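Local coordinates for flagellar brake protein YcgR (Escherichia coli, PDB 5Y6F), which acts as a flagellar brake, binding the second messenger c-di-GMP and then elements of the flagellar motor, so that swimming and swarming slow down, at residues A[28-33]-A[71-76]; A[80-85]-A[108-113]; A[48-53]-A[99-104]; A[19-24]-A[44-49]. All coordinates share one frame; numbering follows the deposited sequence.

All four contacts lie in the N-terminal, PilZN part of the chain. Interactions 1, 2 and 3 join neighbouring antiparallel strands of one sheet; interaction 4 lays helix 13-25 against that sheet. Interaction 2 is buried. Interactions 1 and 3 are partly buried, with apolar side chains inside and polar or charged ones near solvent. Interaction 4 is a surface contact. Interactions 1 and 2 both touch c-di-GMP and are joined where strand 71-77 pairs with strand 80-86. Interactions 3 and 4 lie farther from the chain's centre and share Pro48 and Asp49. Charge and bridging water matter near the nucleotide; away from it, interaction 3 combines backbone bonds with apolar packing, and interaction 4 relies on packing.

Interaction 1 (A[28-33]-A[71-76]); sequences IPLRLS and ITITAE. With C2E (9,9'-[(2R,3R,3aS,5S,7aR,9R,10R,10aS,12S,14aR)-3,5,10,12-tetrahydroxy-5,12-dioxidooctahydro-2H,7H-difuro[3,2-d:3',2'-j][1,3,7,9,2,8]tetraoxadiphosphacyclododecine-2,9-diyl]bis(2-amino-1,9-dihydro-6H-purin-6-one)), chain D.
Leu32 and Ile73 pack side by side on the inner face of this antiparallel strand pair. Leu32 CG lies 3.8 Å from Ile73 CG1. Next along, Leu30 splits its branches: CD1 meets Ile73 CG2, and CD2 rests on Ala75 CB at 3.8 Å. Backbone bonds tie Arg31 to Thr74 and Ser33 to Thr72, two at each pair. The other face is looser and polar, with Arg31, Ser33, Thr72 and Thr74 all partly exposed. There Arg31, extended from CG to NE (chi2 -158°), carries its guanidinium along the strand to stack on the Glu76 carboxylate, planes 15° apart. NH1 of Arg31 is 3.6 Å from OE2 of Glu76, well out of plane, so charge alone acts. A water joins the group: it accepts from Arg31 NH1 and Glu76 N (2.9 Å each) and donates to Pro29 O. Glu76 OE2 also reaches c-di-GMP, 3.4 Å from C4A. Replacing Glu76 by an alanine would probably leave the Arg31 guanidinium without this countercharge and less firmly held, and would open a gap beside the ribose. Strand 71-77 is flanked by strand 80-86, strand 29-34 by strand 37-47, and Leu23 of helix 13-25 covers Ile28, Leu30 and Ala75.

Interaction 2 (A[80-85]-A[108-113]); sequences AKVEFT and LWFVQR. With C2E (9,9'-[(2R,3R,3aS,5S,7aR,9R,10R,10aS,12S,14aR)-3,5,10,12-tetrahydroxy-5,12-dioxidooctahydro-2H,7H-difuro[3,2-d:3',2'-j][1,3,7,9,2,8]tetraoxadiphosphacyclododecine-2,9-diyl]bis(2-amino-1,9-dihydro-6H-purin-6-one)), chain D.
Lys81 and Val111 pair across the two strands and both lie against one guanine of c-di-GMP. Lys81 CB packs on the base, 3.5 Å from C81. Arg113 reads the edge of the same base. Its backbone N and its NE both donate to O61, at 3.0 and 3.1 Å, and NH2 donates to N71 at 2.8 Å in a nearly straight bond (167°). The bend of the arginine chain at CG-CD (chi3 -84°) brings the guanidinium round to that edge. A water accepts from Lys81 NZ and Arg113 NH2 and donates to phosphate oxygen O21, so two cations share one anion through it. Strand 80-86 lies between strands 71-77 and 108-111 in the antiparallel sheet, and Arg113 follows shortly after strand 108-111 ends. Arg114 and Arg118, the two arginines of the RxxxR motif of PilZ domains, also bond the nucleotide. Behind this shell, the Lys81 and Glu83 pairs with Val111 and Trp109 fix the strands. On the other side, Ala80 CB makes a CH-pi contact with the Phe110 ring face, 3.8 Å from its centroid. Farther out, Tyr4 OH bonds both Lys81 NZ and Glu83 OE1, and its ring meets Trp109 edge-to-face.

Interaction 3 (A[48-53]-A[99-104]); sequences PDKLVL and AFITVP
Leu51 pairs with Thr102 and Leu53 with Phe100, each by two backbone hydrogen bonds, and the strands run antiparallel with 158° between their directions. Val52 and Ile101 form the non-hydrogen-bonded pair between them, with CA atoms 4.6 Å apart. On the buried side Leu51 and Thr102 lie side by side. Leu51 CB meets the methyl CG2 of Thr102 at 3.6 Å, while OG1 is turned off to bond the backbone O of Gln88. Leu51 CD1 reaches on to Pro104 CG, 3.8 Å away, where the chain leaves the strand. The opposite face carries Val52, Ala99 and Ile101. Val52 CG1 touches Ala99 CB at 3.8 Å, and its CG2 approaches Ile101 CG1. With CG1 anti to the backbone N (chi1 -160°), Ile101 sends CD1 towards the aliphatic chain of Lys50, where CG lies 3.7 Å from it. The CD and CE carbons of Lys50 are modelled too close to that methyl to be read in detail. With an alanine in place of Ile101, Lys50 would probably lose the apolar surface beside its CG, and Val52 CG2 would lose a neighbour. Four backbone hydrogen bonds and apolar side chains on both faces thus join strand 50-54 to strand 97-102, with Lys50 lying at the exposed margin.

Interaction 4 (A[19-24]-A[44-49]); sequences VLRDLH and LAITPD
His24 turns from the helix towards residues 44-46 of the facing strand. Its CB is the first atom near the strand, 4.3 Å from Ile46 CG2. CG stands anti to the backbone N (chi1 166°), which brings the ring to the strand backbone. ND1 lies 3.4 Å from Leu44 O, at an angle too poor for a bond. Its hydrogen bond goes instead to the neighbouring carbonyl, Leu43 O. CE1 comes closest, 2.9 Å from Leu44 O, and NE2 at the far side of the ring is 4.0 Å from that same oxygen. A turn earlier in the helix, Arg21 crosses Ile46 at about a right angle, with CG 4.2 Å from Ile46 CG2. Its extended chain brings the guanidinium edge to Pro48, where NH2 lies 4.3 Å from CD. Leu20 also faces Ile46 from the helix, but the model puts Leu20 CB and Ile46 CD1 so close that their spacing is doubtful. Both side chains touch Leu51 of the next strand as well. The strand carries a classic beta bulge, Leu44 and Ala45 both facing Val52. Beyond it Thr47 OG1 accepts from Asp49 N, an ST turn. Residues 19-24 of helix 13-25 run nearly antiparallel to strand residues 44-47, plain helix-on-sheet packing within the PilZN domain.

Interaction 1 (A[28-33]-A[71-76])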
# COMPACT_ATOMS: atom_id res chain seq x y z
N ILE A 28 -12.84 2.84 3.45
CA ILE A 28 -11.63 2.28 2.86
C ILE A 28 -12.00 1.20 1.84
O ILE A 28 -12.66 0.22 2.20
CB ILE A 28 -10.70 1.65 3.91
CG1 ILE A 28 -10.24 2.66 4.97
CG2 ILE A 28 -9.48 1.10 3.21
CD1 ILE A 28 -9.60 3.91 4.37
N PRO A 29 -11.53 1.31 0.61
CA PRO A 29 -11.74 0.22 -0.36
C PRO A 29 -11.20 -1.10 0.14
O PRO A 29 -10.14 -1.17 0.77
CB PRO A 29 -10.97 0.71 -1.60
CG PRO A 29 -11.06 2.30 -1.46
CD PRO A 29 -10.80 2.45 0.03
N LEU A 30 -11.92 -2.17 -0.17
CA LEU A 30 -11.51 -3.52 0.18
C LEU A 30 -11.14 -4.26 -1.10
O LEU A 30 -11.83 -4.14 -2.11
CB LEU A 30 -12.64 -4.26 0.89
CG LEU A 30 -13.28 -3.68 2.16
CD1 LEU A 30 -14.17 -4.77 2.68
CD2 LEU A 30 -12.30 -3.25 3.27
N ARG A 31 -10.07 -5.02 -1.08
CA ARG A 31 -9.72 -5.83 -2.24
C ARG A 31 -10.02 -7.26 -1.84
O ARG A 31 -9.40 -7.77 -0.91
CB ARG A 31 -8.26 -5.64 -2.65
CG ARG A 31 -7.83 -4.17 -2.66
CD ARG A 31 -6.59 -3.89 -3.56
NE ARG A 31 -6.53 -2.49 -4.01
CZ ARG A 31 -6.61 -1.43 -3.20
NH1 ARG A 31 -6.75 -1.60 -1.88
NH2 ARG A 31 -6.54 -0.19 -3.70
N LEU A 32 -11.03 -7.86 -2.48
CA LEU A 32 -11.30 -9.28 -2.33
C LEU A 32 -10.49 -10.07 -3.35
O LEU A 32 -10.54 -9.77 -4.54
CB LEU A 32 -12.78 -9.60 -2.51
CG LEU A 32 -13.70 -9.33 -1.32
CD1 LEU A 32 -13.64 -7.89 -1.04
CD2 LEU A 32 -15.14 -9.73 -1.67
N SER A 33 -9.81 -11.12 -2.89
CA SER A 33 -9.11 -12.07 -3.76
C SER A 33 -9.43 -13.50 -3.35
O SER A 33 -9.59 -13.81 -2.17
CB SER A 33 -7.62 -11.86 -3.67
OG SER A 33 -7.35 -11.54 -2.31
N ILE A 71 -11.83 -16.54 1.04
CA ILE A 71 -11.65 -15.27 0.35
C ILE A 71 -10.80 -14.34 1.22
O ILE A 71 -11.18 -14.03 2.35
CB ILE A 71 -13.00 -14.62 0.02
CG1 ILE A 71 -13.76 -15.48 -0.98
CG2 ILE A 71 -12.82 -13.20 -0.49
CD1 ILE A 71 -15.17 -15.72 -0.57
N THR A 72 -9.67 -13.87 0.68
CA THR A 72 -8.82 -12.93 1.39
C THR A 72 -9.28 -11.50 1.08
O THR A 72 -9.61 -11.16 -0.07
CB THR A 72 -7.35 -13.17 1.04
OG1 THR A 72 -7.05 -14.51 1.38
CG2 THR A 72 -6.40 -12.32 1.89
N ILE A 73 -9.42 -10.71 2.13
CA ILE A 73 -9.78 -9.29 2.05
C ILE A 73 -8.62 -8.48 2.63
O ILE A 73 -8.22 -8.69 3.78
CB ILE A 73 -11.07 -9.01 2.81
CG1 ILE A 73 -12.21 -9.76 2.12
CG2 ILE A 73 -11.35 -7.53 2.85
CD1 ILE A 73 -13.43 -9.97 2.98
N THR A 74 -8.08 -7.56 1.84
CA THR A 74 -7.05 -6.65 2.33
C THR A 74 -7.54 -5.21 2.20
O THR A 74 -8.32 -4.88 1.29
CB THR A 74 -5.72 -6.81 1.59
OG1 THR A 74 -5.88 -6.35 0.25
CG2 THR A 74 -5.29 -8.28 1.52
N ALA A 75 -7.11 -4.34 3.12
CA ALA A 75 -7.39 -2.92 2.98
C ALA A 75 -6.16 -2.12 3.39
O ALA A 75 -5.41 -2.49 4.29
CB ALA A 75 -8.59 -2.49 3.84
N GLU A 76 -5.98 -1.01 2.74
CA GLU A 76 -4.83 -0.14 2.94
C GLU A 76 -5.30 1.11 3.66
O GLU A 76 -6.02 1.92 3.07
CB GLU A 76 -4.23 0.22 1.57
CG GLU A 76 -4.06 -1.03 0.68
CD GLU A 76 -3.59 -0.73 -0.73
OE1 GLU A 76 -3.57 0.46 -1.15
OE2 GLU A 76 -3.23 -1.72 -1.40
P1 C2E D . 2.30 1.03 -1.01
O2P C2E D . 2.92 1.85 0.22
O1P C2E D . 2.00 1.94 -2.15
O5' C2E D . 3.30 -0.15 -1.44
C5' C2E D . 2.98 -0.80 -2.71
C4' C2E D . 3.84 -2.01 -2.96
O4' C2E D . 5.21 -1.61 -2.94
C3' C2E D . 3.69 -2.99 -1.82
O3' C2E D . 2.60 -3.85 -2.03
C2' C2E D . 4.99 -3.76 -1.94
O2' C2E D . 4.99 -4.67 -3.03
C1' C2E D . 5.94 -2.63 -2.29
N9 C2E D . 6.54 -2.07 -1.08
C8 C2E D . 6.31 -0.86 -0.51
N7 C2E D . 7.08 -0.73 0.52
C5 C2E D . 7.83 -1.83 0.66
C6 C2E D . 8.80 -2.24 1.57
O6 C2E D . 9.13 -1.52 2.49
N1 C2E D . 9.37 -3.44 1.39
C2 C2E D . 8.98 -4.24 0.36
N2 C2E D . 9.55 -5.48 0.21
N3 C2E D . 8.06 -3.86 -0.49
C4 C2E D . 7.49 -2.69 -0.37
P11 C2E D . 1.91 -4.68 -0.87
O21 C2E D . 2.98 -5.39 0.10
O11 C2E D . 0.81 -5.51 -1.37
O5A C2E D . 1.20 -3.53 0.00
C5A C2E D . 0.11 -2.86 -0.56
C4A C2E D . -0.25 -1.61 0.28
O4A C2E D . -0.56 -1.94 1.63
C3A C2E D . 0.94 -0.68 0.38
O3A C2E D . 0.95 0.25 -0.69
C2A C2E D . 0.62 0.07 1.69
O2A C2E D . -0.54 0.89 1.58
C1A C2E D . 0.06 -1.03 2.54
N91 C2E D . 1.00 -1.68 3.46
C81 C2E D . 1.52 -2.93 3.41
N71 C2E D . 2.23 -3.14 4.44
C51 C2E D . 2.24 -2.04 5.23
C61 C2E D . 2.82 -1.72 6.46
O61 C2E D . 3.50 -2.58 7.00
N11 C2E D . 2.63 -0.47 6.97
C21 C2E D . 1.82 0.42 6.31
N21 C2E D . 1.59 1.65 6.89
N31 C2E D . 1.21 0.11 5.16
C41 C2E D . 1.43 -1.08 4.62
O HOH W 1 -7.67 -0.26 0.49

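Interaction 2 (A[80-85]-A[108-113])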
# COMPACT_ATOMS: atom_id res chain seq x y z
N ALA A 80 -1.36 1.45 8.31
CA ALA A 80 -1.46 -0.00 8.44
C ALA A 80 -1.97 -0.64 7.16
O ALA A 80 -2.68 -0.02 6.36
CB ALA A 80 -2.38 -0.41 9.59
N LYS A 81 -1.67 -1.92 7.04
CA LYS A 81 -2.33 -2.83 6.13
C LYS A 81 -3.22 -3.77 6.94
O LYS A 81 -2.78 -4.35 7.95
CB LYS A 81 -1.31 -3.63 5.32
CG LYS A 81 -1.94 -4.61 4.34
CD LYS A 81 -0.95 -5.70 3.92
CE LYS A 81 -1.43 -6.35 2.69
NZ LYS A 81 -0.49 -7.36 2.09
N VAL A 82 -4.49 -3.91 6.52
CA VAL A 82 -5.40 -4.84 7.15
C VAL A 82 -5.57 -6.06 6.26
O VAL A 82 -5.59 -5.98 5.02
CB VAL A 82 -6.76 -4.18 7.43
CG1 VAL A 82 -7.69 -5.17 8.20
CG2 VAL A 82 -6.58 -2.86 8.19
N GLU A 83 -5.71 -7.21 6.88
CA GLU A 83 -5.91 -8.38 6.06
C GLU A 83 -6.63 -9.41 6.90
O GLU A 83 -6.27 -9.60 8.06
CB GLU A 83 -4.60 -8.93 5.51
CG GLU A 83 -4.77 -10.33 4.89
CD GLU A 83 -3.52 -10.93 4.27
OE1 GLU A 83 -2.64 -10.17 3.80
OE2 GLU A 83 -3.43 -12.19 4.25
N PHE A 84 -7.68 -10.03 6.33
CA PHE A 84 -8.30 -11.18 6.98
C PHE A 84 -8.95 -12.03 5.90
O PHE A 84 -9.01 -11.65 4.72
CB PHE A 84 -9.37 -10.78 8.01
CG PHE A 84 -10.46 -9.87 7.40
CD1 PHE A 84 -10.21 -8.51 7.18
CD2 PHE A 84 -11.69 -10.40 7.01
CE1 PHE A 84 -11.21 -7.66 6.60
CE2 PHE A 84 -12.68 -9.59 6.43
CZ PHE A 84 -12.44 -8.22 6.24
N THR A 85 -9.45 -13.18 6.33
CA THR A 85 -10.02 -14.20 5.48
C THR A 85 -11.43 -14.54 5.95
O THR A 85 -11.70 -14.56 7.15
CB THR A 85 -9.15 -15.46 5.54
OG1 THR A 85 -7.94 -15.20 4.82
CG2 THR A 85 -9.83 -16.53 4.85
N LEU A 108 -7.88 -11.03 12.62
CA LEU A 108 -7.44 -10.18 11.52
C LEU A 108 -6.02 -9.65 11.75
O LEU A 108 -5.58 -9.48 12.88
CB LEU A 108 -8.41 -9.01 11.33
CG LEU A 108 -8.63 -8.09 12.54
CD1 LEU A 108 -7.33 -7.42 12.95
CD2 LEU A 108 -9.69 -7.05 12.23
N TRP A 109 -5.31 -9.39 10.65
CA TRP A 109 -3.98 -8.84 10.68
C TRP A 109 -4.08 -7.32 10.56
O TRP A 109 -4.81 -6.81 9.69
CB TRP A 109 -3.14 -9.38 9.52
CG TRP A 109 -2.87 -10.82 9.60
CD1 TRP A 109 -3.48 -11.82 8.87
CD2 TRP A 109 -1.94 -11.48 10.48
NE1 TRP A 109 -2.93 -13.04 9.20
CE2 TRP A 109 -2.01 -12.87 10.19
CE3 TRP A 109 -1.03 -11.05 11.45
CZ2 TRP A 109 -1.23 -13.82 10.87
CZ3 TRP A 109 -0.24 -11.99 12.10
CH2 TRP A 109 -0.36 -13.35 11.81
N PHE A 110 -3.40 -6.62 11.44
CA PHE A 110 -3.34 -5.17 11.41
C PHE A 110 -1.84 -4.88 11.30
O PHE A 110 -1.15 -4.84 12.30
CB PHE A 110 -3.94 -4.57 12.67
CG PHE A 110 -4.15 -3.06 12.59
CD1 PHE A 110 -5.22 -2.53 11.84
CD2 PHE A 110 -3.32 -2.18 13.28
CE1 PHE A 110 -5.46 -1.15 11.75
CE2 PHE A 110 -3.55 -0.77 13.23
CZ PHE A 110 -4.61 -0.26 12.46
N VAL A 111 -1.33 -4.76 10.07
CA VAL A 111 0.10 -4.86 9.83
C VAL A 111 0.76 -3.48 9.82
O VAL A 111 0.43 -2.62 9.01
CB VAL A 111 0.36 -5.59 8.51
CG1 VAL A 111 1.84 -5.60 8.23
CG2 VAL A 111 -0.30 -7.05 8.53
N GLN A 112 1.72 -3.28 10.70
CA GLN A 112 2.38 -1.99 10.87
C GLN A 112 3.90 -2.21 10.93
O GLN A 112 4.46 -2.15 12.01
CB GLN A 112 1.86 -1.35 12.15
CG GLN A 112 0.33 -1.15 12.13
CD GLN A 112 -0.10 -0.38 13.36
OE1 GLN A 112 -0.09 -0.91 14.45
NE2 GLN A 112 -0.47 0.88 13.17
N ARG A 113 4.56 -2.38 9.79
CA ARG A 113 5.95 -2.79 9.85
C ARG A 113 6.93 -1.64 9.65
O ARG A 113 8.14 -1.87 9.71
CB ARG A 113 6.25 -3.86 8.78
CG ARG A 113 5.37 -5.07 8.85
CD ARG A 113 5.53 -5.92 7.55
NE ARG A 113 4.66 -5.43 6.46
CZ ARG A 113 4.36 -6.15 5.39
NH1 ARG A 113 4.84 -7.40 5.26
NH2 ARG A 113 3.55 -5.65 4.46
P1 C2E D . 2.30 1.03 -1.01
O2P C2E D . 2.92 1.85 0.22
O1P C2E D . 2.00 1.94 -2.15
O5' C2E D . 3.30 -0.15 -1.44
C5' C2E D . 2.98 -0.80 -2.71
C4' C2E D . 3.84 -2.01 -2.96
O4' C2E D . 5.21 -1.61 -2.94
C3' C2E D . 3.69 -2.99 -1.82
O3' C2E D . 2.60 -3.85 -2.03
C2' C2E D . 4.99 -3.76 -1.94
O2' C2E D . 4.99 -4.67 -3.03
C1' C2E D . 5.94 -2.63 -2.29
N9 C2E D . 6.54 -2.07 -1.08
C8 C2E D . 6.31 -0.86 -0.51
N7 C2E D . 7.08 -0.73 0.52
C5 C2E D . 7.83 -1.83 0.66
C6 C2E D . 8.80 -2.24 1.57
O6 C2E D . 9.13 -1.52 2.49
N1 C2E D . 9.37 -3.44 1.39
C2 C2E D . 8.98 -4.24 0.36
N2 C2E D . 9.55 -5.48 0.21
N3 C2E D . 8.06 -3.86 -0.49
C4 C2E D . 7.49 -2.69 -0.37
P11 C2E D . 1.91 -4.68 -0.87
O21 C2E D . 2.98 -5.39 0.10
O11 C2E D . 0.81 -5.51 -1.37
O5A C2E D . 1.20 -3.53 0.00
C5A C2E D . 0.11 -2.86 -0.56
C4A C2E D . -0.25 -1.61 0.28
O4A C2E D . -0.56 -1.94 1.63
C3A C2E D . 0.94 -0.68 0.38
O3A C2E D . 0.95 0.25 -0.69
C2A C2E D . 0.62 0.07 1.69
O2A C2E D . -0.54 0.89 1.58
C1A C2E D . 0.06 -1.03 2.54
N91 C2E D . 1.00 -1.68 3.46
C81 C2E D . 1.52 -2.93 3.41
N71 C2E D . 2.23 -3.14 4.44
C51 C2E D . 2.24 -2.04 5.23
C61 C2E D . 2.82 -1.72 6.46
O61 C2E D . 3.50 -2.58 7.00
N11 C2E D . 2.63 -0.47 6.97
C21 C2E D . 1.82 0.42 6.31
N21 C2E D . 1.59 1.65 6.89
N31 C2E D . 1.21 0.11 5.16
C41 C2E D . 1.43 -1.08 4.62
O HOH W 2 2.14 -6.71 2.12

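Interaction 3 (A[48-53]-A[99-104])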
# COMPACT_ATOMS: atom_id res chain seq x y z
N PRO A 48 -21.67 -7.22 15.13
CA PRO A 48 -20.97 -8.41 15.64
C PRO A 48 -21.29 -9.69 14.87
O PRO A 48 -20.46 -10.60 14.83
CB PRO A 48 -21.45 -8.50 17.11
CG PRO A 48 -22.26 -7.24 17.38
CD PRO A 48 -22.12 -6.33 16.21
N ASP A 49 -22.46 -9.76 14.23
CA ASP A 49 -22.90 -10.97 13.54
C ASP A 49 -22.85 -10.88 12.01
O ASP A 49 -22.98 -11.92 11.36
CB ASP A 49 -24.34 -11.32 13.96
CG ASP A 49 -24.45 -11.72 15.43
OD1 ASP A 49 -23.49 -11.49 16.20
OD2 ASP A 49 -25.51 -12.27 15.82
N LYS A 50 -22.69 -9.69 11.42
CA LYS A 50 -22.82 -9.50 9.98
C LYS A 50 -21.68 -8.64 9.46
O LYS A 50 -21.39 -7.58 10.04
CB LYS A 50 -24.13 -8.79 9.60
CG LYS A 50 -25.41 -9.62 9.46
CD LYS A 50 -26.48 -8.81 8.67
CE LYS A 50 -27.80 -9.58 8.44
NZ LYS A 50 -28.64 -8.96 7.36
N LEU A 51 -21.07 -9.06 8.35
CA LEU A 51 -20.29 -8.19 7.48
C LEU A 51 -21.05 -8.03 6.18
O LEU A 51 -21.44 -9.04 5.58
CB LEU A 51 -18.91 -8.76 7.14
CG LEU A 51 -17.71 -8.00 7.62
CD1 LEU A 51 -17.88 -7.80 9.12
CD2 LEU A 51 -16.43 -8.79 7.28
N VAL A 52 -21.27 -6.79 5.77
CA VAL A 52 -21.96 -6.49 4.53
C VAL A 52 -20.99 -5.74 3.63
O VAL A 52 -20.43 -4.71 4.03
CB VAL A 52 -23.25 -5.69 4.74
CG1 VAL A 52 -23.86 -5.37 3.38
CG2 VAL A 52 -24.23 -6.53 5.51
N LEU A 53 -20.79 -6.27 2.43
CA LEU A 53 -19.83 -5.75 1.48
C LEU A 53 -20.56 -5.38 0.22
O LEU A 53 -21.55 -6.03 -0.17
CB LEU A 53 -18.76 -6.78 1.16
CG LEU A 53 -17.53 -7.00 2.06
CD1 LEU A 53 -17.80 -6.76 3.52
CD2 LEU A 53 -17.08 -8.41 1.85
N ALA A 99 -25.52 -6.89 -2.40
CA ALA A 99 -24.47 -6.85 -1.41
C ALA A 99 -24.09 -8.28 -1.07
O ALA A 99 -24.89 -9.20 -1.26
CB ALA A 99 -24.93 -6.09 -0.16
N PHE A 100 -22.86 -8.47 -0.59
CA PHE A 100 -22.41 -9.74 -0.02
C PHE A 100 -22.50 -9.66 1.50
O PHE A 100 -22.20 -8.62 2.10
CB PHE A 100 -20.95 -10.09 -0.36
CG PHE A 100 -20.62 -10.06 -1.83
CD1 PHE A 100 -21.15 -10.98 -2.70
CD2 PHE A 100 -19.72 -9.13 -2.32
CE1 PHE A 100 -20.82 -10.95 -4.04
CE2 PHE A 100 -19.38 -9.11 -3.66
CZ PHE A 100 -19.93 -10.00 -4.51
N ILE A 101 -22.86 -10.77 2.11
CA ILE A 101 -22.90 -10.87 3.56
C ILE A 101 -22.00 -12.02 4.03
O ILE A 101 -21.79 -13.00 3.31
CB ILE A 101 -24.37 -11.00 4.03
CG1 ILE A 101 -24.50 -10.62 5.51
CG2 ILE A 101 -25.02 -12.39 3.66
CD1 ILE A 101 -25.97 -10.41 5.93
N THR A 102 -21.39 -11.85 5.20
CA THR A 102 -20.64 -12.94 5.79
C THR A 102 -20.52 -12.73 7.30
O THR A 102 -20.67 -11.61 7.80
CB THR A 102 -19.25 -13.09 5.16
OG1 THR A 102 -18.64 -14.31 5.60
CG2 THR A 102 -18.34 -11.93 5.54
N VAL A 103 -20.28 -13.83 8.01
CA VAL A 103 -19.82 -13.76 9.40
C VAL A 103 -18.49 -13.02 9.44
O VAL A 103 -17.66 -13.19 8.52
CB VAL A 103 -19.68 -15.18 9.98
CG1 VAL A 103 -19.05 -15.15 11.36
CG2 VAL A 103 -21.02 -15.85 10.04
N PRO A 104 -18.22 -12.17 10.43
CA PRO A 104 -16.91 -11.53 10.51
C PRO A 104 -15.83 -12.58 10.77
O PRO A 104 -16.13 -13.69 11.24
CB PRO A 104 -17.04 -10.57 11.69
CG PRO A 104 -18.53 -10.37 11.86
CD PRO A 104 -19.14 -11.69 11.47

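Interaction 4 (A[19-24]-A[44-49])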
# COMPACT_ATOMS: atom_id res chain seq x y z
N VAL A 19 -11.29 -2.54 14.31
CA VAL A 19 -10.60 -2.32 13.02
C VAL A 19 -11.61 -2.26 11.89
O VAL A 19 -11.52 -1.40 10.99
CB VAL A 19 -9.54 -3.42 12.76
CG1 VAL A 19 -8.98 -3.30 11.32
CG2 VAL A 19 -8.37 -3.28 13.78
N LEU A 20 -12.60 -3.15 11.92
CA LEU A 20 -13.60 -3.20 10.86
C LEU A 20 -14.47 -1.95 10.87
O LEU A 20 -14.69 -1.33 9.82
CB LEU A 20 -14.46 -4.46 11.00
CG LEU A 20 -13.70 -5.75 10.69
CD1 LEU A 20 -14.58 -6.99 10.84
CD2 LEU A 20 -13.05 -5.71 9.33
N ARG A 21 -14.96 -1.55 12.04
CA ARG A 21 -15.76 -0.33 12.11
C ARG A 21 -14.99 0.88 11.57
O ARG A 21 -15.58 1.74 10.92
CB ARG A 21 -16.22 -0.07 13.54
CG ARG A 21 -17.15 -1.17 14.10
CD ARG A 21 -17.60 -0.89 15.54
NE ARG A 21 -18.40 -1.99 16.08
CZ ARG A 21 -18.94 -2.03 17.30
NH1 ARG A 21 -18.77 -1.01 18.14
NH2 ARG A 21 -19.65 -3.08 17.68
N ASP A 22 -13.67 0.92 11.77
CA ASP A 22 -12.84 2.01 11.25
C ASP A 22 -12.74 1.96 9.73
O ASP A 22 -12.80 3.00 9.08
CB ASP A 22 -11.42 1.96 11.88
CG ASP A 22 -11.40 2.40 13.36
OD1 ASP A 22 -12.48 2.77 13.90
OD2 ASP A 22 -10.30 2.38 13.98
N LEU A 23 -12.57 0.76 9.13
CA LEU A 23 -12.61 0.64 7.66
C LEU A 23 -13.93 1.18 7.10
O LEU A 23 -13.95 1.91 6.10
CB LEU A 23 -12.43 -0.83 7.23
CG LEU A 23 -11.06 -1.45 7.52
CD1 LEU A 23 -11.00 -2.90 7.04
CD2 LEU A 23 -9.87 -0.61 6.94
N HIS A 24 -15.03 0.82 7.73
CA HIS A 24 -16.35 1.30 7.31
C HIS A 24 -16.44 2.82 7.43
O HIS A 24 -16.73 3.52 6.45
CB HIS A 24 -17.41 0.58 8.15
CG HIS A 24 -18.78 1.17 8.10
ND1 HIS A 24 -19.61 1.04 7.00
CD2 HIS A 24 -19.52 1.80 9.04
CE1 HIS A 24 -20.77 1.61 7.25
NE2 HIS A 24 -20.74 2.09 8.49
N LEU A 44 -19.96 -1.88 3.85
CA LEU A 44 -21.21 -1.14 3.81
C LEU A 44 -21.83 -1.03 5.19
O LEU A 44 -22.47 -0.03 5.52
CB LEU A 44 -22.20 -1.83 2.87
CG LEU A 44 -21.81 -1.69 1.43
CD1 LEU A 44 -22.78 -2.46 0.55
CD2 LEU A 44 -21.78 -0.21 1.08
N ALA A 45 -21.67 -2.06 5.99
CA ALA A 45 -22.21 -2.05 7.33
C ALA A 45 -21.61 -3.24 8.06
O ALA A 45 -21.21 -4.24 7.43
CB ALA A 45 -23.72 -2.13 7.32
N ILE A 46 -21.51 -3.12 9.38
CA ILE A 46 -20.92 -4.18 10.19
C ILE A 46 -21.63 -4.23 11.52
O ILE A 46 -21.87 -3.19 12.15
CB ILE A 46 -19.40 -3.97 10.36
CG1 ILE A 46 -18.89 -4.86 11.49
CG2 ILE A 46 -19.07 -2.50 10.61
CD1 ILE A 46 -17.49 -5.34 11.29
N THR A 47 -21.99 -5.43 11.95
CA THR A 47 -22.41 -5.74 13.31
C THR A 47 -21.62 -6.94 13.80
O THR A 47 -20.95 -7.62 13.02
CB THR A 47 -23.91 -6.06 13.37
OG1 THR A 47 -24.08 -7.44 13.06
CG2 THR A 47 -24.68 -5.23 12.34
N PRO A 48 -21.67 -7.22 15.13
CA PRO A 48 -20.97 -8.41 15.64
C PRO A 48 -21.29 -9.69 14.87
O PRO A 48 -20.46 -10.60 14.83
CB PRO A 48 -21.45 -8.50 17.11
CG PRO A 48 -22.26 -7.24 17.38
CD PRO A 48 -22.12 -6.33 16.21
N ASP A 49 -22.46 -9.76 14.23
CA ASP A 49 -22.90 -10.97 13.54
C ASP A 49 -22.85 -10.88 12.01
O ASP A 49 -22.98 -11.92 11.36
CB ASP A 49 -24.34 -11.32 13.96
CG ASP A 49 -24.45 -11.72 15.43
OD1 ASP A 49 -23.49 -11.49 16.20
OD2 ASP A 49 -25.51 -12.27 15.82